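Local coordinates for protein diffuse adherence adhesin (Escherichia coli, PDB 4MEE) that is an adhesin that probably mediates attachment to mammalian cells, autoaggregation and biofilm formation, represented here by its C-terminal outer-membrane transport unit, at residues S395-F409 and L420-E434. Residues are numbered along the deposited sequence; the frame is centred on the assembly and turned at random.
Unlike the reference sequence in segment 395-409: Ser395 (reference Arg).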
ATOM      1  N   SER A 395     -13.191 -17.926  -4.034  1.00 48.83           N
ATOM      2  CA  SER A 395     -13.497 -17.348  -2.727  1.00 49.86           C
ATOM      3  C   SER A 395     -13.610 -15.824  -2.719  1.00 50.02           C
ATOM      4  O   SER A 395     -12.670 -15.143  -2.302  1.00 50.36           O
ATOM      5  CB  SER A 395     -12.476 -17.816  -1.684  1.00 49.58           C
ATOM      6  OG  SER A 395     -12.634 -17.107  -0.467  1.00 49.68           O
ATOM      7  N   PRO A 396     -14.767 -15.276  -3.149  1.00 50.19           N
ATOM      8  CA  PRO A 396     -14.839 -13.814  -3.152  1.00 49.33           C
ATOM      9  C   PRO A 396     -14.893 -13.204  -1.752  1.00 48.18           C
ATOM     10  O   PRO A 396     -15.295 -13.865  -0.792  1.00 48.25           O
ATOM     11  CB  PRO A 396     -16.138 -13.528  -3.905  1.00 49.30           C
ATOM     12  CG  PRO A 396     -16.985 -14.719  -3.637  1.00 49.29           C
ATOM     13  CD  PRO A 396     -16.032 -15.881  -3.611  1.00 49.60           C
ATOM     14  N   TYR A 397     -14.489 -11.946  -1.645  1.00 46.12           N
ATOM     15  CA  TYR A 397     -14.394 -11.293  -0.348  1.00 45.69           C
ATOM     16  C   TYR A 397     -14.818  -9.832  -0.402  1.00 44.54           C
ATOM     17  O   TYR A 397     -14.689  -9.175  -1.435  1.00 44.01           O
ATOM     18  CB  TYR A 397     -12.966 -11.413   0.199  1.00 45.92           C
ATOM     19  CG  TYR A 397     -11.924 -10.644  -0.591  1.00 46.62           C
ATOM     20  CD1 TYR A 397     -11.263 -11.231  -1.670  1.00 46.49           C
ATOM     21  CD2 TYR A 397     -11.595  -9.331  -0.254  1.00 47.01           C
ATOM     22  CE1 TYR A 397     -10.310 -10.530  -2.394  1.00 46.95           C
ATOM     23  CE2 TYR A 397     -10.645  -8.621  -0.975  1.00 47.48           C
ATOM     24  CZ  TYR A 397     -10.005  -9.224  -2.041  1.00 47.39           C
ATOM     25  OH  TYR A 397      -9.061  -8.521  -2.755  1.00 47.26           O
ATOM     26  N   ILE A 398     -15.337  -9.335   0.716  1.00 44.67           N
ATOM     27  CA  ILE A 398     -15.568  -7.908   0.895  1.00 45.32           C
ATOM     28  C   ILE A 398     -14.897  -7.446   2.174  1.00 44.40           C
ATOM     29  O   ILE A 398     -14.985  -8.113   3.202  1.00 45.75           O
ATOM     30  CB  ILE A 398     -17.056  -7.560   1.035  1.00 45.62           C
ATOM     31  CG1 ILE A 398     -17.916  -8.342   0.032  1.00 46.20           C
ATOM     32  CG2 ILE A 398     -17.240  -6.054   0.915  1.00 44.84           C
ATOM     33  CD1 ILE A 398     -17.981  -7.749  -1.359  1.00 46.94           C
ATOM     34  N   GLU A 399     -14.257  -6.284   2.120  1.00 43.40           N
ATOM     35  CA  GLU A 399     -13.534  -5.768   3.276  1.00 42.74           C
ATOM     36  C   GLU A 399     -13.720  -4.264   3.456  1.00 40.98           C
ATOM     37  O   GLU A 399     -13.745  -3.509   2.484  1.00 41.59           O
ATOM     38  CB  GLU A 399     -12.047  -6.112   3.170  1.00 42.92           C
ATOM     39  CG  GLU A 399     -11.276  -5.955   4.474  1.00 43.70           C
ATOM     40  CD  GLU A 399      -9.789  -6.215   4.326  1.00 43.99           C
ATOM     41  OE1 GLU A 399      -9.400  -7.119   3.553  1.00 44.53           O
ATOM     42  OE2 GLU A 399      -9.001  -5.515   4.995  1.00 44.18           O
ATOM     43  N   ALA A 400     -13.850  -3.846   4.714  1.00 39.66           N
ATOM     44  CA  ALA A 400     -13.966  -2.435   5.069  1.00 38.37           C
ATOM     45  C   ALA A 400     -12.970  -2.078   6.169  1.00 37.64           C
ATOM     46  O   ALA A 400     -12.867  -2.784   7.175  1.00 38.09           O
ATOM     47  CB  ALA A 400     -15.387  -2.109   5.503  1.00 38.12           C
ATOM     48  N   ASN A 401     -12.238  -0.985   5.967  1.00 37.11           N
ATOM     49  CA  ASN A 401     -11.194  -0.559   6.899  1.00 36.78           C
ATOM     50  C   ASN A 401     -11.239   0.925   7.251  1.00 35.61           C
ATOM     51  O   ASN A 401     -11.721   1.753   6.472  1.00 35.00           O
ATOM     52  CB  ASN A 401      -9.806  -0.892   6.340  1.00 36.66           C
ATOM     53  CG  ASN A 401      -9.488  -2.374   6.385  1.00 37.75           C
ATOM     54  OD1 ASN A 401      -9.697  -3.040   7.398  1.00 38.35           O
ATOM     55  ND2 ASN A 401      -8.954  -2.893   5.287  1.00 38.30           N
ATOM     56  N   TRP A 402     -10.727   1.244   8.435  1.00 35.57           N
ATOM     57  CA  TRP A 402     -10.510   2.623   8.848  1.00 35.60           C
ATOM     58  C   TRP A 402      -9.010   2.912   8.887  1.00 36.28           C
ATOM     59  O   TRP A 402      -8.254   2.268   9.615  1.00 37.28           O
ATOM     60  CB  TRP A 402     -11.180   2.900  10.199  1.00 34.77           C
ATOM     61  CG  TRP A 402     -10.768   4.191  10.858  1.00 34.37           C
ATOM     62  CD1 TRP A 402     -10.673   5.424  10.272  1.00 34.48           C
ATOM     63  CD2 TRP A 402     -10.419   4.376  12.237  1.00 34.37           C
ATOM     64  NE1 TRP A 402     -10.272   6.358  11.195  1.00 34.08           N
ATOM     65  CE2 TRP A 402     -10.112   5.745  12.410  1.00 34.29           C
ATOM     66  CE3 TRP A 402     -10.331   3.517  13.341  1.00 34.49           C
ATOM     67  CZ2 TRP A 402      -9.722   6.276  13.644  1.00 34.46           C
ATOM     68  CZ3 TRP A 402      -9.943   4.047  14.569  1.00 34.77           C
ATOM     69  CH2 TRP A 402      -9.644   5.414  14.709  1.00 34.74           C
ATOM     70  N   ILE A 403      -8.587   3.877   8.082  1.00 36.60           N
ATOM     71  CA  ILE A 403      -7.186   4.246   8.017  1.00 36.97           C
ATOM     72  C   ILE A 403      -6.960   5.506   8.824  1.00 37.51           C
ATOM     73  O   ILE A 403      -7.654   6.505   8.641  1.00 37.43           O
ATOM     74  CB  ILE A 403      -6.731   4.486   6.570  1.00 37.10           C
ATOM     75  CG1 ILE A 403      -6.867   3.202   5.752  1.00 37.27           C
ATOM     76  CG2 ILE A 403      -5.295   4.991   6.539  1.00 36.58           C
ATOM     77  CD1 ILE A 403      -6.995   3.445   4.267  1.00 37.00           C
ATOM     78  N   HIS A 404      -5.988   5.444   9.722  1.00 37.89           N
ATOM     79  CA  HIS A 404      -5.591   6.587  10.513  1.00 38.78           C
ATOM     80  C   HIS A 404      -4.119   6.817  10.255  1.00 38.05           C
ATOM     81  O   HIS A 404      -3.361   5.864  10.172  1.00 38.53           O
ATOM     82  CB  HIS A 404      -5.818   6.296  11.992  1.00 39.95           C
ATOM     83  CG  HIS A 404      -5.356   7.390  12.902  1.00 41.17           C
ATOM     84  ND1 HIS A 404      -5.983   8.615  12.966  1.00 41.46           N
ATOM     85  CD2 HIS A 404      -4.335   7.443  13.790  1.00 41.92           C
ATOM     86  CE1 HIS A 404      -5.368   9.376  13.853  1.00 42.10           C
ATOM     87  NE2 HIS A 404      -4.364   8.689  14.367  1.00 42.13           N
ATOM     88  N   ASN A 405      -3.714   8.073  10.115  1.00 37.86           N
ATOM     89  CA  ASN A 405      -2.301   8.399   9.998  1.00 36.79           C
ATOM     90  C   ASN A 405      -1.855   9.321  11.106  1.00 36.38           C
ATOM     91  O   ASN A 405      -2.537  10.300  11.417  1.00 37.02           O
ATOM     92  CB  ASN A 405      -2.013   9.044   8.653  1.00 37.21           C
ATOM     93  CG  ASN A 405      -2.153   8.074   7.509  1.00 37.69           C
ATOM     94  OD1 ASN A 405      -1.323   7.186   7.330  1.00 37.55           O
ATOM     95  ND2 ASN A 405      -3.209   8.236   6.726  1.00 38.53           N
ATOM     96  N   THR A 406      -0.700   9.017  11.686  1.00 34.91           N
ATOM     97  CA  THR A 406      -0.126   9.846  12.736  1.00 35.03           C
ATOM     98  C   THR A 406       0.406  11.181  12.207  1.00 34.47           C
ATOM     99  O   THR A 406       0.266  12.211  12.869  1.00 34.30           O
ATOM    100  CB  THR A 406       0.946   9.071  13.519  1.00 34.42           C
ATOM    101  OG1 THR A 406       0.320   7.971  14.185  1.00 35.38           O
ATOM    102  CG2 THR A 406       1.598   9.953  14.561  1.00 34.74           C
ATOM    103  N   HIS A 407       0.992  11.176  11.013  1.00 34.83           N
ATOM    104  CA  HIS A 407       1.405  12.421  10.361  1.00 34.47           C
ATOM    105  C   HIS A 407       0.624  12.632   9.077  1.00 34.71           C
ATOM    106  O   HIS A 407      -0.120  11.763   8.638  1.00 33.93           O
ATOM    107  CB  HIS A 407       2.888  12.385   9.994  1.00 34.61           C
ATOM    108  CG  HIS A 407       3.804  12.143  11.152  1.00 34.72           C
ATOM    109  ND1 HIS A 407       3.641  11.090  12.024  1.00 35.08           N
ATOM    110  CD2 HIS A 407       4.914  12.802  11.562  1.00 34.73           C
ATOM    111  CE1 HIS A 407       4.600  11.119  12.932  1.00 35.07           C
ATOM    112  NE2 HIS A 407       5.384  12.150  12.676  1.00 34.81           N
ATOM    113  N   GLU A 408       0.811  13.786   8.458  1.00 34.78           N
ATOM    114  CA  GLU A 408       0.309  13.981   7.110  1.00 34.70           C
ATOM    115  C   GLU A 408       1.472  14.447   6.240  1.00 33.99           C
ATOM    116  O   GLU A 408       2.240  15.328   6.631  1.00 34.25           O
ATOM    117  CB  GLU A 408      -0.940  14.892   7.088  1.00 36.05           C
ATOM    118  CG  GLU A 408      -0.750  16.376   6.793  1.00 37.73           C
ATOM    119  CD  GLU A 408      -1.937  17.218   7.238  1.00 39.73           C
ATOM    120  OE1 GLU A 408      -2.442  18.025   6.429  1.00 40.43           O
ATOM    121  OE2 GLU A 408      -2.376  17.071   8.398  1.00 39.75           O
ATOM    122  N   PHE A 409       1.628  13.811   5.084  1.00 33.28           N
ATOM    123  CA  PHE A 409       2.800  14.034   4.246  1.00 33.18           C
ATOM    124  C   PHE A 409       2.813  15.400   3.587  1.00 32.54           C
ATOM    125  O   PHE A 409       1.772  15.922   3.187  1.00 32.53           O
ATOM    126  CB  PHE A 409       2.959  12.908   3.226  1.00 32.84           C
ATOM    127  CG  PHE A 409       3.470  11.633   3.829  1.00 33.93           C
ATOM    128  CD1 PHE A 409       4.634  11.637   4.595  1.00 34.16           C
ATOM    129  CD2 PHE A 409       2.796  10.433   3.648  1.00 34.31           C
ATOM    130  CE1 PHE A 409       5.121  10.472   5.157  1.00 34.23           C
ATOM    131  CE2 PHE A 409       3.281   9.261   4.206  1.00 34.38           C
ATOM    132  CZ  PHE A 409       4.444   9.282   4.962  1.00 34.29           C
ATOM    133  N   LEU A 420       1.112  20.809   3.460  1.00 37.44           N
ATOM    134  CA  LEU A 420       0.799  19.411   3.752  1.00 38.07           C
ATOM    135  C   LEU A 420      -0.387  18.907   2.927  1.00 39.03           C
ATOM    136  O   LEU A 420      -1.165  19.699   2.390  1.00 39.50           O
ATOM    137  CB  LEU A 420       0.548  19.223   5.258  1.00 37.15           C
ATOM    138  CG  LEU A 420       1.518  19.865   6.265  1.00 36.38           C
ATOM    139  CD1 LEU A 420       0.937  19.878   7.672  1.00 35.51           C
ATOM    140  CD2 LEU A 420       2.889  19.207   6.254  1.00 36.38           C
ATOM    141  N   SER A 421      -0.502  17.591   2.810  1.00 40.54           N
ATOM    142  CA  SER A 421      -1.546  16.981   2.006  1.00 41.58           C
ATOM    143  C   SER A 421      -2.214  15.937   2.872  1.00 42.99           C
ATOM    144  O   SER A 421      -1.731  14.811   2.979  1.00 44.88           O
ATOM    145  CB  SER A 421      -0.923  16.314   0.795  1.00 41.67           C
ATOM    146  OG  SER A 421      -0.075  15.270   1.224  1.00 41.36           O
ATOM    147  N   GLY A 422      -3.337  16.315   3.469  1.00 42.66           N
ATOM    148  CA  GLY A 422      -3.849  15.623   4.645  1.00 42.83           C
ATOM    149  C   GLY A 422      -4.977  14.626   4.510  1.00 43.15           C
ATOM    150  O   GLY A 422      -6.102  14.965   4.149  1.00 44.93           O
ATOM    151  N   SER A 423      -4.666  13.385   4.835  1.00 42.05           N
ATOM    152  CA  SER A 423      -5.664  12.355   4.914  1.00 42.49           C
ATOM    153  C   SER A 423      -5.341  11.640   6.196  1.00 40.80           C
ATOM    154  O   SER A 423      -4.884  10.498   6.195  1.00 41.19           O
ATOM    155  CB  SER A 423      -5.535  11.441   3.712  1.00 43.35           C
ATOM    156  OG  SER A 423      -5.029  12.193   2.628  1.00 45.53           O
ATOM    157  N   ARG A 424      -5.539  12.351   7.298  1.00 39.74           N
ATOM    158  CA  ARG A 424      -5.265  11.808   8.613  1.00 39.10           C
ATOM    159  C   ARG A 424      -6.192  10.629   8.841  1.00 39.27           C
ATOM    160  O   ARG A 424      -5.799   9.626   9.420  1.00 40.11           O
ATOM    161  CB  ARG A 424      -5.487  12.863   9.694  1.00 38.64           C
ATOM    162  CG  ARG A 424      -4.661  14.129   9.521  1.00 37.17           C
ATOM    163  CD  ARG A 424      -4.569  14.932  10.812  1.00 37.99           C
ATOM    164  NE  ARG A 424      -3.416  14.548  11.628  1.00 37.76           N
ATOM    165  CZ  ARG A 424      -2.193  15.044  11.475  1.00 37.24           C
ATOM    166  NH1 ARG A 424      -1.952  15.948  10.540  1.00 37.56           N
ATOM    167  NH2 ARG A 424      -1.211  14.636  12.256  1.00 37.08           N
ATOM    168  N   ASN A 425      -7.419  10.759   8.360  1.00 39.20           N
ATOM    169  CA  ASN A 425      -8.399   9.707   8.499  1.00 38.40           C
ATOM    170  C   ASN A 425      -8.997   9.404   7.152  1.00 38.34           C
ATOM    171  O   ASN A 425      -9.378  10.315   6.426  1.00 38.89           O
ATOM    172  CB  ASN A 425      -9.489  10.136   9.466  1.00 38.41           C
ATOM    173  CG  ASN A 425      -8.997  10.202  10.892  1.00 38.48           C
ATOM    174  OD1 ASN A 425      -8.918   9.185  11.578  1.00 38.53           O
ATOM    175  ND2 ASN A 425      -8.660  11.401  11.347  1.00 38.70           N
ATOM    176  N   GLN A 426      -9.072   8.123   6.817  1.00 37.88           N
ATOM    177  CA  GLN A 426      -9.610   7.697   5.536  1.00 38.19           C
ATOM    178  C   GLN A 426     -10.476   6.469   5.705  1.00 37.92           C
ATOM    179  O   GLN A 426     -10.305   5.718   6.659  1.00 37.98           O
ATOM    180  CB  GLN A 426      -8.481   7.370   4.568  1.00 38.47           C
ATOM    181  CG  GLN A 426      -7.817   8.584   3.957  1.00 40.21           C
ATOM    182  CD  GLN A 426      -6.693   8.204   3.020  1.00 41.53           C
ATOM    183  OE1 GLN A 426      -5.769   7.480   3.397  1.00 41.59           O
ATOM    184  NE2 GLN A 426      -6.763   8.693   1.788  1.00 42.62           N
ATOM    185  N   GLY A 427     -11.397   6.265   4.768  1.00 37.88           N
ATOM    186  CA  GLY A 427     -12.204   5.046   4.720  1.00 38.79           C
ATOM    187  C   GLY A 427     -11.796   4.167   3.551  1.00 39.35           C
ATOM    188  O   GLY A 427     -11.605   4.649   2.437  1.00 40.07           O
ATOM    189  N   GLU A 428     -11.659   2.871   3.787  1.00 40.03           N
ATOM    190  CA  GLU A 428     -11.201   1.997   2.724  1.00 40.13           C
ATOM    191  C   GLU A 428     -12.173   0.860   2.488  1.00 39.94           C
ATOM    192  O   GLU A 428     -12.688   0.271   3.432  1.00 39.39           O
ATOM    193  CB  GLU A 428      -9.817   1.466   3.057  1.00 40.98           C
ATOM    194  CG  GLU A 428      -9.223   0.526   2.025  1.00 42.23           C
ATOM    195  CD  GLU A 428      -8.062  -0.259   2.591  1.00 43.14           C
ATOM    196  OE1 GLU A 428      -8.097  -0.568   3.798  1.00 43.41           O
ATOM    197  OE2 GLU A 428      -7.115  -0.568   1.840  1.00 44.59           O
ATOM    198  N   ILE A 429     -12.422   0.557   1.222  1.00 40.10           N
ATOM    199  CA  ILE A 429     -13.282  -0.555   0.868  1.00 40.64           C
ATOM    200  C   ILE A 429     -12.611  -1.418  -0.181  1.00 40.89           C
ATOM    201  O   ILE A 429     -12.260  -0.942  -1.258  1.00 40.31           O
ATOM    202  CB  ILE A 429     -14.634  -0.081   0.321  1.00 40.90           C
ATOM    203  CG1 ILE A 429     -15.501  -1.279  -0.060  1.00 41.55           C
ATOM    204  CG2 ILE A 429     -14.433   0.807  -0.892  1.00 40.32           C
ATOM    205  CD1 ILE A 429     -16.420  -1.747   1.046  1.00 42.42           C
ATOM    206  N   LYS A 430     -12.450  -2.692   0.142  1.00 41.43           N
ATOM    207  CA  LYS A 430     -11.816  -3.641  -0.754  1.00 41.73           C
ATOM    208  C   LYS A 430     -12.814  -4.696  -1.171  1.00 42.34           C
ATOM    209  O   LYS A 430     -13.791  -4.945  -0.464  1.00 43.08           O
ATOM    210  CB  LYS A 430     -10.639  -4.314  -0.060  1.00 41.95           C
ATOM    211  CG  LYS A 430      -9.565  -3.345   0.394  1.00 41.32           C
ATOM    212  CD  LYS A 430      -8.198  -4.007   0.429  1.00 42.80           C
ATOM    213  CE  LYS A 430      -7.789  -4.391   1.841  1.00 43.73           C
ATOM    214  NZ  LYS A 430      -7.004  -5.653   1.845  1.00 44.77           N
ATOM    215  N   THR A 431     -12.565  -5.309  -2.319  1.00 41.79           N
ATOM    216  CA  THR A 431     -13.336  -6.457  -2.764  1.00 42.14           C
ATOM    217  C   THR A 431     -12.591  -7.144  -3.887  1.00 41.75           C
ATOM    218  O   THR A 431     -11.792  -6.518  -4.568  1.00 42.35           O
ATOM    219  CB  THR A 431     -14.730  -6.060  -3.276  1.00 41.43           C
ATOM    220  OG1 THR A 431     -15.422  -7.237  -3.708  1.00 41.95           O
ATOM    221  CG2 THR A 431     -14.618  -5.089  -4.440  1.00 41.31           C
ATOM    222  N   GLY A 432     -12.864  -8.428  -4.079  1.00 42.51           N
ATOM    223  CA  GLY A 432     -12.261  -9.183  -5.170  1.00 43.46           C
ATOM    224  C   GLY A 432     -12.602 -10.655  -5.092  1.00 45.02           C
ATOM    225  O   GLY A 432     -13.285 -11.088  -4.166  1.00 45.74           O
ATOM    226  N   ILE A 433     -12.129 -11.419  -6.072  1.00 45.47           N
ATOM    227  CA  ILE A 433     -12.364 -12.860  -6.128  1.00 46.02           C
ATOM    228  C   ILE A 433     -11.035 -13.597  -6.302  1.00 47.36           C
ATOM    229  O   ILE A 433     -10.183 -13.161  -7.071  1.00 47.10           O
ATOM    230  CB  ILE A 433     -13.362 -13.230  -7.261  1.00 45.39           C
ATOM    231  CG1 ILE A 433     -13.758 -14.711  -7.180  1.00 44.28           C
ATOM    232  CG2 ILE A 433     -12.802 -12.872  -8.635  1.00 44.61           C
ATOM    233  CD1 ILE A 433     -15.005 -15.070  -7.962  1.00 44.35           C
ATOM    234  N   GLU A 434     -10.863 -14.697  -5.572  1.00 48.97           N
ATOM    235  CA  GLU A 434      -9.696 -15.569  -5.726  1.00 50.62           C
ATOM    236  C   GLU A 434     -10.108 -16.995  -6.094  1.00 50.93           C
ATOM    237  O   GLU A 434     -10.991 -17.575  -5.461  1.00 51.05           O
ATOM    238  CB  GLU A 434      -8.833 -15.568  -4.460  1.00 53.29           C
ATOM    239  CG  GLU A 434      -7.814 -16.700  -4.408  1.00 56.59           C
ATOM    240  CD  GLU A 434      -6.458 -16.266  -3.884  1.00 59.29           C
ATOM    241  OE1 GLU A 434      -6.396 -15.661  -2.791  1.00 60.33           O
ATOM    242  OE2 GLU A 434      -5.448 -16.541  -4.569  1.00 59.95           O
TER
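Glu399, Asn401, Glu428 and Lys430 form a polar patch between two neighbouring strands of the autotransporter β-barrel, 397-405 and 425-434, which run antiparallel at 168° with their axes 4.7 Å apart at closest approach. All four side chains leave the same face, the one turned to the barrel interior, where helix 149-162 lies. The Asn401 amide is the bridge: ND2 donates to Glu399 OE2 on its own strand (2.6 Å) and to Glu428 OE1 across the pair (2.9 Å). Both carboxylate oxygens are met from above their planes, and the Asn401 amide and Glu428 carboxylate planes stand 47° apart. Beside them, Glu399 runs alongside Lys430 and forms a salt bridge from OE1 to NZ at 3.3 Å, whose hydrogen bond is weak. Further cations serve the acidic pair, Arg377 at Glu399 and Lys373 at Glu428, and probably favour their ionised forms.

The Tyr397 ring lies over the Gly432 backbone, with Gly432 N 3.6 Å above one ring face, offset toward the rim. Its CG sits between backbone N and carbonyl carbon (chi1 67°), a rotation that swings the ring across to the partner strand, over a residue that has no side chain.

On the opposite, outer face, as expected of a membrane-spanning barrel, Ile398, Ala400 and Ile429 are at the surface. Here Trp402 lies nearly coplanar with the Asn425 amide, and its NE1 reaches a lone pair of OD1 at 3.2 Å. At the end of strand 397-405, Asn405 ND2 donates to Ser423 O (2.9 Å), just before strand 425-434 begins. The same Asn425 OD1 also accepts His404 ND1 at 3.3 Å, in the imidazole plane but from above the amide carbonyl plane.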